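Long-range contacts in bifunctional protein PutA (Bdellovibrio bacteriovorus, PDB 5UR2), which probably converts proline to glutamate in two steps, using a flavin-dependent proline dehydrogenase barrel and an NAD+-dependent glutamate semialdehyde dehydrogenase: residues H626-S631 against E966-T971; V652-V657 against D959-Y964; V823-Y828 against G853-P858. One frame throughout, in Å; residues are numbered along the deposited sequence.

How the contacts relate
All three contacts lie in the aldehyde dehydrogenase part of the chain. Strand 623-638 comes first and waits more than 300 residues for its partner in contact 1, strand 965-973. Helix 646-657 follows it and meets 959-964 in contact 2, which closes a loop nested inside the first. Contact 3, nested inside both, joins the start of helix 825-841 to the loop between strands 843-847 and 860-863, and its centre lies about 49 Å from that of contact 1. The C-terminal segments 959-964 and 966-971 follow closely on each other, so the chain's return seals first a helix and then a strand. Contacts 1 and 2 touch through Tyr629 and Lys962, and both reach the second subunit.

Contact 1: residues H626-S631 against E966-T971; sequences HYIYKS and EPACVT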
loop_
_atom_site.group_PDB
_atom_site.type_symbol
_atom_site.label_atom_id
_atom_site.label_comp_id
_atom_site.label_asym_id
_atom_site.label_seq_id
_atom_site.Cartn_x
_atom_site.Cartn_y
_atom_site.Cartn_z
ATOM N N HIS B 626 8.131 -11.554 6.957
ATOM C CA HIS B 626 7.574 -10.210 7.054
ATOM C C HIS B 626 8.273 -9.252 6.095
ATOM O O HIS B 626 9.492 -9.322 5.903
ATOM C CB HIS B 626 7.668 -9.676 8.459
ATOM C CG HIS B 626 6.824 -10.426 9.435
ATOM N ND1 HIS B 626 7.276 -11.541 10.104
ATOM C CD2 HIS B 626 5.548 -10.232 9.845
ATOM C CE1 HIS B 626 6.319 -11.997 10.894
ATOM N NE2 HIS B 626 5.260 -11.220 10.756
ATOM N N TYR B 627 7.471 -8.380 5.483
ATOM C CA TYR B 627 7.920 -7.301 4.618
ATOM C C TYR B 627 7.954 -6.023 5.448
ATOM O O TYR B 627 6.967 -5.688 6.121
ATOM C CB TYR B 627 6.973 -7.180 3.417
ATOM C CG TYR B 627 7.402 -6.306 2.254
ATOM C CD1 TYR B 627 8.256 -6.799 1.264
ATOM C CD2 TYR B 627 6.889 -5.025 2.093
ATOM C CE1 TYR B 627 8.616 -6.024 0.182
ATOM C CE2 TYR B 627 7.245 -4.239 1.008
ATOM C CZ TYR B 627 8.102 -4.749 0.055
ATOM O OH TYR B 627 8.459 -3.981 -1.030
ATOM N N ILE B 628 9.108 -5.353 5.462
ATOM C CA ILE B 628 9.348 -4.199 6.332
ATOM C C ILE B 628 10.042 -3.111 5.518
ATOM O O ILE B 628 10.457 -3.330 4.378
ATOM C CB ILE B 628 10.212 -4.567 7.568
ATOM C CG1 ILE B 628 11.610 -5.034 7.102
ATOM C CG2 ILE B 628 9.547 -5.635 8.425
ATOM C CD1 ILE B 628 12.617 -5.300 8.234
ATOM N N TYR B 629 10.173 -1.925 6.119
ATOM C CA TYR B 629 10.918 -0.823 5.528
ATOM C C TYR B 629 12.071 -0.423 6.443
ATOM O O TYR B 629 11.945 -0.470 7.674
ATOM C CB TYR B 629 10.013 0.385 5.251
ATOM C CG TYR B 629 9.024 0.059 4.171
ATOM C CD1 TYR B 629 9.375 0.150 2.829
ATOM C CD2 TYR B 629 7.762 -0.412 4.492
ATOM C CE1 TYR B 629 8.470 -0.191 1.829
ATOM C CE2 TYR B 629 6.858 -0.757 3.507
ATOM C CZ TYR B 629 7.214 -0.640 2.188
ATOM O OH TYR B 629 6.299 -0.985 1.234
ATOM N N LYS B 630 13.191 -0.054 5.812
ATOM C CA LYS B 630 14.408 0.443 6.443
ATOM C C LYS B 630 14.703 1.863 5.965
ATOM O O LYS B 630 14.345 2.240 4.849
ATOM C CB LYS B 630 15.624 -0.434 6.092
ATOM C CG LYS B 630 15.606 -1.889 6.625
ATOM C CD LYS B 630 16.770 -2.661 5.961
ATOM C CE LYS B 630 16.994 -4.087 6.514
ATOM N NZ LYS B 630 17.358 -4.099 7.951
ATOM N N SER B 631 15.394 2.641 6.799
ATOM C CA SER B 631 15.901 3.927 6.354
ATOM C C SER B 631 17.080 3.719 5.402
ATOM O O SER B 631 17.639 2.627 5.304
ATOM C CB SER B 631 16.315 4.774 7.551
ATOM O OG SER B 631 17.275 4.090 8.318
ATOM N N GLU B 966 14.046 1.737 2.120
ATOM C CA GLU B 966 14.297 0.510 1.388
ATOM C C GLU B 966 13.344 -0.571 1.873
ATOM O O GLU B 966 13.174 -0.748 3.086
ATOM C CB GLU B 966 15.748 -0.003 1.559
ATOM C CG GLU B 966 16.821 0.801 0.859
ATOM C CD GLU B 966 16.738 0.685 -0.628
ATOM O OE1 GLU B 966 16.370 -0.417 -1.118
ATOM O OE2 GLU B 966 17.030 1.697 -1.312
ATOM N N PRO B 967 12.737 -1.323 0.965
ATOM C CA PRO B 967 11.959 -2.491 1.385
ATOM C C PRO B 967 12.891 -3.615 1.790
ATOM O O PRO B 967 13.989 -3.761 1.244
ATOM C CB PRO B 967 11.183 -2.865 0.118
ATOM C CG PRO B 967 12.176 -2.483 -1.006
ATOM C CD PRO B 967 12.868 -1.229 -0.511
ATOM N N ALA B 968 12.447 -4.418 2.752
ATOM C CA ALA B 968 13.223 -5.568 3.184
ATOM C C ALA B 968 12.285 -6.691 3.613
ATOM O O ALA B 968 11.103 -6.474 3.885
ATOM C CB ALA B 968 14.181 -5.201 4.327
ATOM N N CYS B 969 12.842 -7.898 3.690
ATOM C CA CYS B 969 12.117 -9.101 4.081
ATOM C C CYS B 969 12.922 -9.840 5.146
ATOM O O CYS B 969 14.145 -9.989 5.012
ATOM C CB CYS B 969 11.862 -10.023 2.877
ATOM S SG CYS B 969 10.803 -11.440 3.282
ATOM N N VAL B 970 12.247 -10.252 6.219
ATOM C CA VAL B 970 12.835 -11.054 7.295
ATOM C C VAL B 970 12.101 -12.389 7.328
ATOM O O VAL B 970 10.875 -12.433 7.494
ATOM C CB VAL B 970 12.741 -10.351 8.665
ATOM C CG1 VAL B 970 13.276 -11.265 9.753
ATOM C CG2 VAL B 970 13.506 -9.014 8.669
ATOM N N THR B 971 12.840 -13.476 7.175
ATOM C CA THR B 971 12.248 -14.797 7.073
ATOM C C THR B 971 12.874 -15.666 8.147
ATOM O O THR B 971 14.101 -15.744 8.242
ATOM C CB THR B 971 12.456 -15.375 5.663
ATOM O OG1 THR B 971 11.867 -14.488 4.707
ATOM C CG2 THR B 971 11.830 -16.750 5.512
HETATM O O HOH W 1 9.729 -12.564 10.068
#
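His626 to Lys630 run against Val970 to Glu966 as an antiparallel beta ladder, part of a flap that pairs with the second subunit, as in other aldehyde dehydrogenases. The backbone bonds come in reciprocal pairs at His626 and Val970, Ile628 and Ala968, and Lys630 and Glu966. In the middle pair Ile628 N reaches Ala968 O at 2.8 Å, with a nearly straight N-H...O angle of 170°. Proline, which has no N-H to give, suits position 967 because its pairing with Tyr629 is of the non-hydrogen-bonded kind. CA-H...O contacts supplement the ladder, the shortest from Cys969 CA to His626 O at 3.2 Å. Cys969, Val970 and Thr971 also pair with a strand of the second subunit, carrying the sheet across the interface.

Apolar packing differs on the two faces. On one, Tyr627 lies alongside Pro967, pointing the same way, with its CZ 3.6 Å from Pro967 CB. Tyr629 slants across the same proline. On the other face the small Ala968 sits between larger neighbours: its CB is 3.8 Å from Ile628 CG1 and 3.7 Å from Lys630 CE. Ile628 holds CG1 between backbone N and carbonyl carbon (chi1 63°), and beyond it CD1 touches Val970 CG2 at 3.8 Å.

Among the polar groups, both phenols end in hydrogen bonds to Asp959 of the second subunit, and Glu966 turns its carboxylate away to a salt bridge with Arg632. A water lying in the plane of the His626 ring joins the strands, 2.7 Å from His626 ND1 and donating to Val970 O at 2.8 Å.

Contact 2: residues V652-V657 against D959-Y964; sequences VTAAAV and DYLKQY
The hydroxyls of Tyr960 and Tyr964 meet at 2.7 Å from OH to OH, either able to donate, and both rings carry on to Ala654 of helix 646-657. That helix links the parallel strands 623-638 and 661-665 as the crossover of a beta-alpha-beta unit in the Rossmann-type, NAD-binding part of the aldehyde dehydrogenase fold.

Ala654 CB points into the segment and makes a CH-pi contact over the face of Tyr964, 4.2 Å from the ring centroid and 27° off its normal. The same methyl meets Tyr960 CE2 at 3.9 Å. Ala655 lies against Tyr964 too: its CB is 3.6 Å from CD2, and its backbone N stands above the ring toward the rim. Alanine suits both places, since a methyl lets the flat ring settle close to the helix backbone. Leu961 holds CG anti to its backbone N (chi1 -170°), and a chi2 of 55° sets CD1, which lies 3.3 Å from Ala654 O. Its side chain crosses that of Val657 at about a right angle, CD1 touching Val657 CG1 at 3.9 Å.

Asn660 ND2 binds both Ala655 O and Tyr964 O, and the ring of Tyr960 meets that of Tyr604. Tyr960 lies about 7 Å, side chain to side chain, from Glu746, a predicted active-site residue. The tyrosine hydroxyl bond stays within 959-964, so the join itself rests on apolar contact.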
loop_
_atom_site.group_PDB
_atom_site.type_symbol
_atom_site.label_atom_id
_atom_site.label_comp_id
_atom_site.label_asym_id
_atom_site.label_seq_id
_atom_site.Cartn_x
_atom_site.Cartn_y
_atom_site.Cartn_z
ATOM N N VAL B 652 12.015 17.477 4.585
ATOM C CA VAL B 652 12.802 17.226 5.793
ATOM C C VAL B 652 12.093 16.235 6.715
ATOM O O VAL B 652 12.726 15.320 7.263
ATOM C CB VAL B 652 13.112 18.550 6.525
ATOM C CG1 VAL B 652 13.754 18.283 7.900
ATOM C CG2 VAL B 652 14.060 19.391 5.713
ATOM N N THR B 653 10.785 16.429 6.949
ATOM C CA THR B 653 10.090 15.543 7.882
ATOM C C THR B 653 9.903 14.154 7.290
ATOM O O THR B 653 9.983 13.152 8.017
ATOM C CB THR B 653 8.736 16.112 8.313
ATOM O OG1 THR B 653 7.916 16.355 7.165
ATOM C CG2 THR B 653 8.903 17.387 9.093
ATOM N N ALA B 654 9.641 14.061 5.980
ATOM C CA ALA B 654 9.525 12.737 5.371
ATOM C C ALA B 654 10.829 11.969 5.528
ATOM O O ALA B 654 10.836 10.832 6.006
ATOM C CB ALA B 654 9.142 12.835 3.891
ATOM N N ALA B 655 11.950 12.610 5.185
ATOM C CA ALA B 655 13.251 11.963 5.308
ATOM C C ALA B 655 13.528 11.573 6.755
ATOM O O ALA B 655 13.909 10.437 7.042
ATOM C CB ALA B 655 14.343 12.901 4.796
ATOM N N ALA B 656 13.342 12.515 7.675
ATOM C CA ALA B 656 13.694 12.271 9.067
ATOM C C ALA B 656 12.751 11.268 9.720
ATOM O O ALA B 656 13.210 10.359 10.428
ATOM C CB ALA B 656 13.714 13.591 9.841
ATOM N N VAL B 657 11.434 11.391 9.484
ATOM C CA VAL B 657 10.525 10.460 10.146
ATOM C C VAL B 657 10.779 9.045 9.646
ATOM O O VAL B 657 10.580 8.074 10.385
ATOM C CB VAL B 657 9.041 10.856 9.963
ATOM C CG1 VAL B 657 8.469 10.291 8.645
ATOM C CG2 VAL B 657 8.224 10.347 11.138
ATOM N N ASP B 959 2.445 6.836 -1.696
ATOM C CA ASP B 959 3.710 6.251 -2.146
ATOM C C ASP B 959 4.917 7.075 -1.728
ATOM O O ASP B 959 6.049 6.603 -1.878
ATOM C CB ASP B 959 3.735 6.073 -3.685
ATOM C CG ASP B 959 2.669 5.089 -4.187
ATOM O OD1 ASP B 959 2.360 4.107 -3.467
ATOM O OD2 ASP B 959 2.101 5.330 -5.279
ATOM N N TYR B 960 4.714 8.288 -1.206
ATOM C CA TYR B 960 5.820 9.243 -1.129
ATOM C C TYR B 960 6.864 8.847 -0.085
ATOM O O TYR B 960 8.069 8.853 -0.368
ATOM C CB TYR B 960 5.297 10.638 -0.835
ATOM C CG TYR B 960 6.389 11.668 -0.874
ATOM C CD1 TYR B 960 6.954 12.056 -2.087
ATOM C CD2 TYR B 960 6.865 12.242 0.283
ATOM C CE1 TYR B 960 7.960 13.001 -2.150
ATOM C CE2 TYR B 960 7.877 13.204 0.239
ATOM C CZ TYR B 960 8.421 13.572 -0.984
ATOM O OH TYR B 960 9.424 14.502 -1.047
ATOM N N LEU B 961 6.422 8.522 1.132
ATOM C CA LEU B 961 7.349 8.234 2.222
ATOM C C LEU B 961 8.278 7.058 1.903
ATOM O O LEU B 961 9.443 7.054 2.335
ATOM C CB LEU B 961 6.562 7.954 3.503
ATOM C CG LEU B 961 7.370 7.877 4.792
ATOM C CD1 LEU B 961 8.176 9.176 4.955
ATOM C CD2 LEU B 961 6.434 7.624 5.981
ATOM N N LYS B 962 7.792 6.068 1.145
ATOM C CA LYS B 962 8.598 4.896 0.800
ATOM C C LYS B 962 9.821 5.236 -0.048
ATOM O O LYS B 962 10.802 4.474 -0.043
ATOM C CB LYS B 962 7.737 3.868 0.060
ATOM C CG LYS B 962 6.605 3.273 0.920
ATOM C CD LYS B 962 5.716 2.390 0.066
ATOM C CE LYS B 962 4.615 1.773 0.874
ATOM N NZ LYS B 962 3.855 0.775 0.079
ATOM N N GLN B 963 9.787 6.347 -0.782
ATOM C CA GLN B 963 10.952 6.766 -1.567
ATOM C C GLN B 963 12.160 7.067 -0.686
ATOM O O GLN B 963 13.296 7.063 -1.178
ATOM C CB GLN B 963 10.605 8.004 -2.395
ATOM C CG GLN B 963 9.645 7.764 -3.556
ATOM C CD GLN B 963 10.332 7.084 -4.720
ATOM O OE1 GLN B 963 10.375 5.859 -4.799
ATOM N NE2 GLN B 963 10.935 7.883 -5.599
ATOM N N TYR B 964 11.931 7.376 0.589
ATOM C CA TYR B 964 12.991 7.644 1.546
ATOM C C TYR B 964 13.424 6.393 2.301
ATOM O O TYR B 964 14.187 6.505 3.263
ATOM C CB TYR B 964 12.534 8.719 2.546
ATOM C CG TYR B 964 12.310 10.066 1.891
ATOM C CD1 TYR B 964 11.090 10.388 1.299
ATOM C CD2 TYR B 964 13.331 11.005 1.849
ATOM C CE1 TYR B 964 10.892 11.628 0.691
ATOM C CE2 TYR B 964 13.148 12.235 1.264
ATOM C CZ TYR B 964 11.933 12.547 0.687
ATOM O OH TYR B 964 11.801 13.784 0.102
#

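Contact 3: residues V823-Y828 against G853-P858; sequences VDKEAY and GGFFAP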
loop_
_atom_site.group_PDB
_atom_site.type_symbol
_atom_site.label_atom_id
_atom_site.label_comp_id
_atom_site.label_asym_id
_atom_site.label_seq_id
_atom_site.Cartn_x
_atom_site.Cartn_y
_atom_site.Cartn_z
ATOM N N VAL B 823 10.142 37.117 -7.187
ATOM C CA VAL B 823 10.990 36.792 -6.038
ATOM C C VAL B 823 12.224 37.697 -5.950
ATOM O O VAL B 823 12.573 38.160 -4.859
ATOM C CB VAL B 823 11.373 35.298 -6.067
ATOM C CG1 VAL B 823 12.265 34.980 -7.258
ATOM C CG2 VAL B 823 12.088 34.938 -4.798
ATOM N N ASP B 824 12.900 37.979 -7.070
ATOM C CA ASP B 824 14.154 38.736 -7.017
ATOM C C ASP B 824 14.400 39.436 -8.354
ATOM O O ASP B 824 13.643 39.276 -9.317
ATOM C CB ASP B 824 15.350 37.845 -6.607
ATOM C CG ASP B 824 15.618 36.682 -7.586
ATOM O OD1 ASP B 824 15.090 36.676 -8.726
ATOM O OD2 ASP B 824 16.379 35.761 -7.201
ATOM N N LYS B 825 15.479 40.227 -8.402
ATOM C CA LYS B 825 15.726 41.069 -9.570
ATOM C C LYS B 825 16.010 40.231 -10.819
ATOM O O LYS B 825 15.581 40.590 -11.923
ATOM C CB LYS B 825 16.869 42.043 -9.280
ATOM C CG LYS B 825 17.040 43.122 -10.358
ATOM C CD LYS B 825 18.098 44.121 -9.985
ATOM C CE LYS B 825 18.248 45.200 -11.065
ATOM N NZ LYS B 825 18.455 44.663 -12.450
ATOM N N GLU B 826 16.729 39.116 -10.665
ATOM C CA GLU B 826 16.953 38.207 -11.788
ATOM C C GLU B 826 15.635 37.725 -12.393
ATOM O O GLU B 826 15.454 37.745 -13.613
ATOM C CB GLU B 826 17.796 37.012 -11.344
ATOM C CG GLU B 826 18.022 36.020 -12.475
ATOM C CD GLU B 826 18.737 34.748 -12.045
ATOM O OE1 GLU B 826 19.210 34.683 -10.894
ATOM O OE2 GLU B 826 18.801 33.803 -12.863
ATOM N N ALA B 827 14.714 37.249 -11.556
ATOM C CA ALA B 827 13.433 36.794 -12.084
ATOM C C ALA B 827 12.673 37.947 -12.727
ATOM O O ALA B 827 12.117 37.804 -13.821
ATOM C CB ALA B 827 12.601 36.156 -10.969
ATOM N N TYR B 828 12.664 39.102 -12.066
ATOM C CA TYR B 828 12.013 40.282 -12.620
ATOM C C TYR B 828 12.537 40.597 -14.018
ATOM O O TYR B 828 11.761 40.712 -14.971
ATOM C CB TYR B 828 12.230 41.467 -11.678
ATOM C CG TYR B 828 11.609 42.777 -12.145
ATOM C CD1 TYR B 828 10.267 43.063 -11.888
ATOM C CD2 TYR B 828 12.360 43.721 -12.840
ATOM C CE1 TYR B 828 9.701 44.249 -12.298
ATOM C CE2 TYR B 828 11.797 44.919 -13.261
ATOM C CZ TYR B 828 10.461 45.167 -12.988
ATOM O OH TYR B 828 9.874 46.335 -13.393
ATOM N N GLY B 853 9.104 50.438 -6.513
ATOM C CA GLY B 853 9.761 50.143 -5.262
ATOM C C GLY B 853 10.113 48.689 -5.046
ATOM O O GLY B 853 10.807 48.381 -4.068
ATOM N N GLY B 854 9.642 47.789 -5.908
ATOM C CA GLY B 854 9.912 46.371 -5.778
ATOM C C GLY B 854 9.793 45.650 -7.107
ATOM O O GLY B 854 9.675 46.269 -8.165
ATOM N N PHE B 855 9.824 44.322 -7.042
ATOM C CA PHE B 855 9.899 43.500 -8.257
ATOM C C PHE B 855 8.502 43.163 -8.783
ATOM O O PHE B 855 8.112 42.003 -8.957
ATOM C CB PHE B 855 10.723 42.240 -7.988
ATOM C CG PHE B 855 12.086 42.524 -7.404
ATOM C CD1 PHE B 855 12.906 43.475 -7.979
ATOM C CD2 PHE B 855 12.533 41.861 -6.275
ATOM C CE1 PHE B 855 14.169 43.765 -7.447
ATOM C CE2 PHE B 855 13.787 42.134 -5.738
ATOM C CZ PHE B 855 14.606 43.089 -6.326
ATOM N N PHE B 856 7.748 44.216 -9.072
ATOM C CA PHE B 856 6.351 44.064 -9.465
ATOM C C PHE B 856 6.305 43.849 -10.970
ATOM O O PHE B 856 6.367 44.803 -11.746
ATOM C CB PHE B 856 5.535 45.277 -9.020
ATOM C CG PHE B 856 5.500 45.445 -7.524
ATOM C CD1 PHE B 856 4.643 44.680 -6.742
ATOM C CD2 PHE B 856 6.373 46.327 -6.895
ATOM C CE1 PHE B 856 4.632 44.811 -5.371
ATOM C CE2 PHE B 856 6.366 46.463 -5.517
ATOM C CZ PHE B 856 5.487 45.700 -4.751
ATOM N N ALA B 857 6.251 42.594 -11.380
ATOM C CA ALA B 857 6.022 42.292 -12.791
ATOM C C ALA B 857 4.516 42.323 -13.085
ATOM O O ALA B 857 3.716 41.908 -12.246
ATOM C CB ALA B 857 6.621 40.926 -13.168
ATOM N N PRO B 858 4.101 42.832 -14.243
ATOM C CA PRO B 858 2.670 43.024 -14.503
ATOM C C PRO B 858 1.997 41.737 -14.939
ATOM O O PRO B 858 2.583 40.936 -15.679
ATOM C CB PRO B 858 2.660 44.049 -15.643
ATOM C CG PRO B 858 3.929 43.742 -16.402
ATOM C CD PRO B 858 4.940 43.314 -15.356
#
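An N-capped helix start is covered here by the ring of Phe855, the central residue of an inverse gamma turn. Asp824 is the N-cap of helix 825-841: its OD1 accepts from Ala827 N at 2.9 Å, met nearly along the C-O axis, with an N-H...O angle of 166°. Aspartate suits the place because its short carboxylate can reach forward to the amide of Ala827 in the first turn, and its other oxygen is held by Gln669.

One face of Phe855 lies on this first turn. Lys825 N stands over the centre of the ring, 3.6 Å from CZ, while Asp824 C lies above it toward the rim. Lys825 crosses Phe855 at about a right angle, its CB 3.7 Å from CE1. The aliphatic part of the lysine thus packs on the aromatic ring, and NZ goes on to a salt bridge with Asp829, one helical turn later.

Tyr828, one turn after Asp824, points its ring at the loop backbone. Its CG stands anti to the backbone N (chi1 179°). On the ring, CD1 lies 3.6 Å from Phe855 C. Farther out, Phe856 O meets the edge of the ring near its plane, 3.4 Å from CE1. Ala857 CB is a looser neighbour, 4.4 Å from Tyr828 CD1. The turn round Phe855 is closed by a weak bond, Phe856 N to Gly854 O at 3.0 Å. Gly854 lies close to the ring of Phe856, where a beta carbon would come too near CE2.

Beyond these residues, Phe855 bonds by its backbone to Pro517 and Val822, and Ala857 and Pro858 rest on Leu832. The loop 853-858, between the antiparallel strands 843-847 and 860-863, is thereby laid along the start of helix 825-841, the helix that leads into that strand pair.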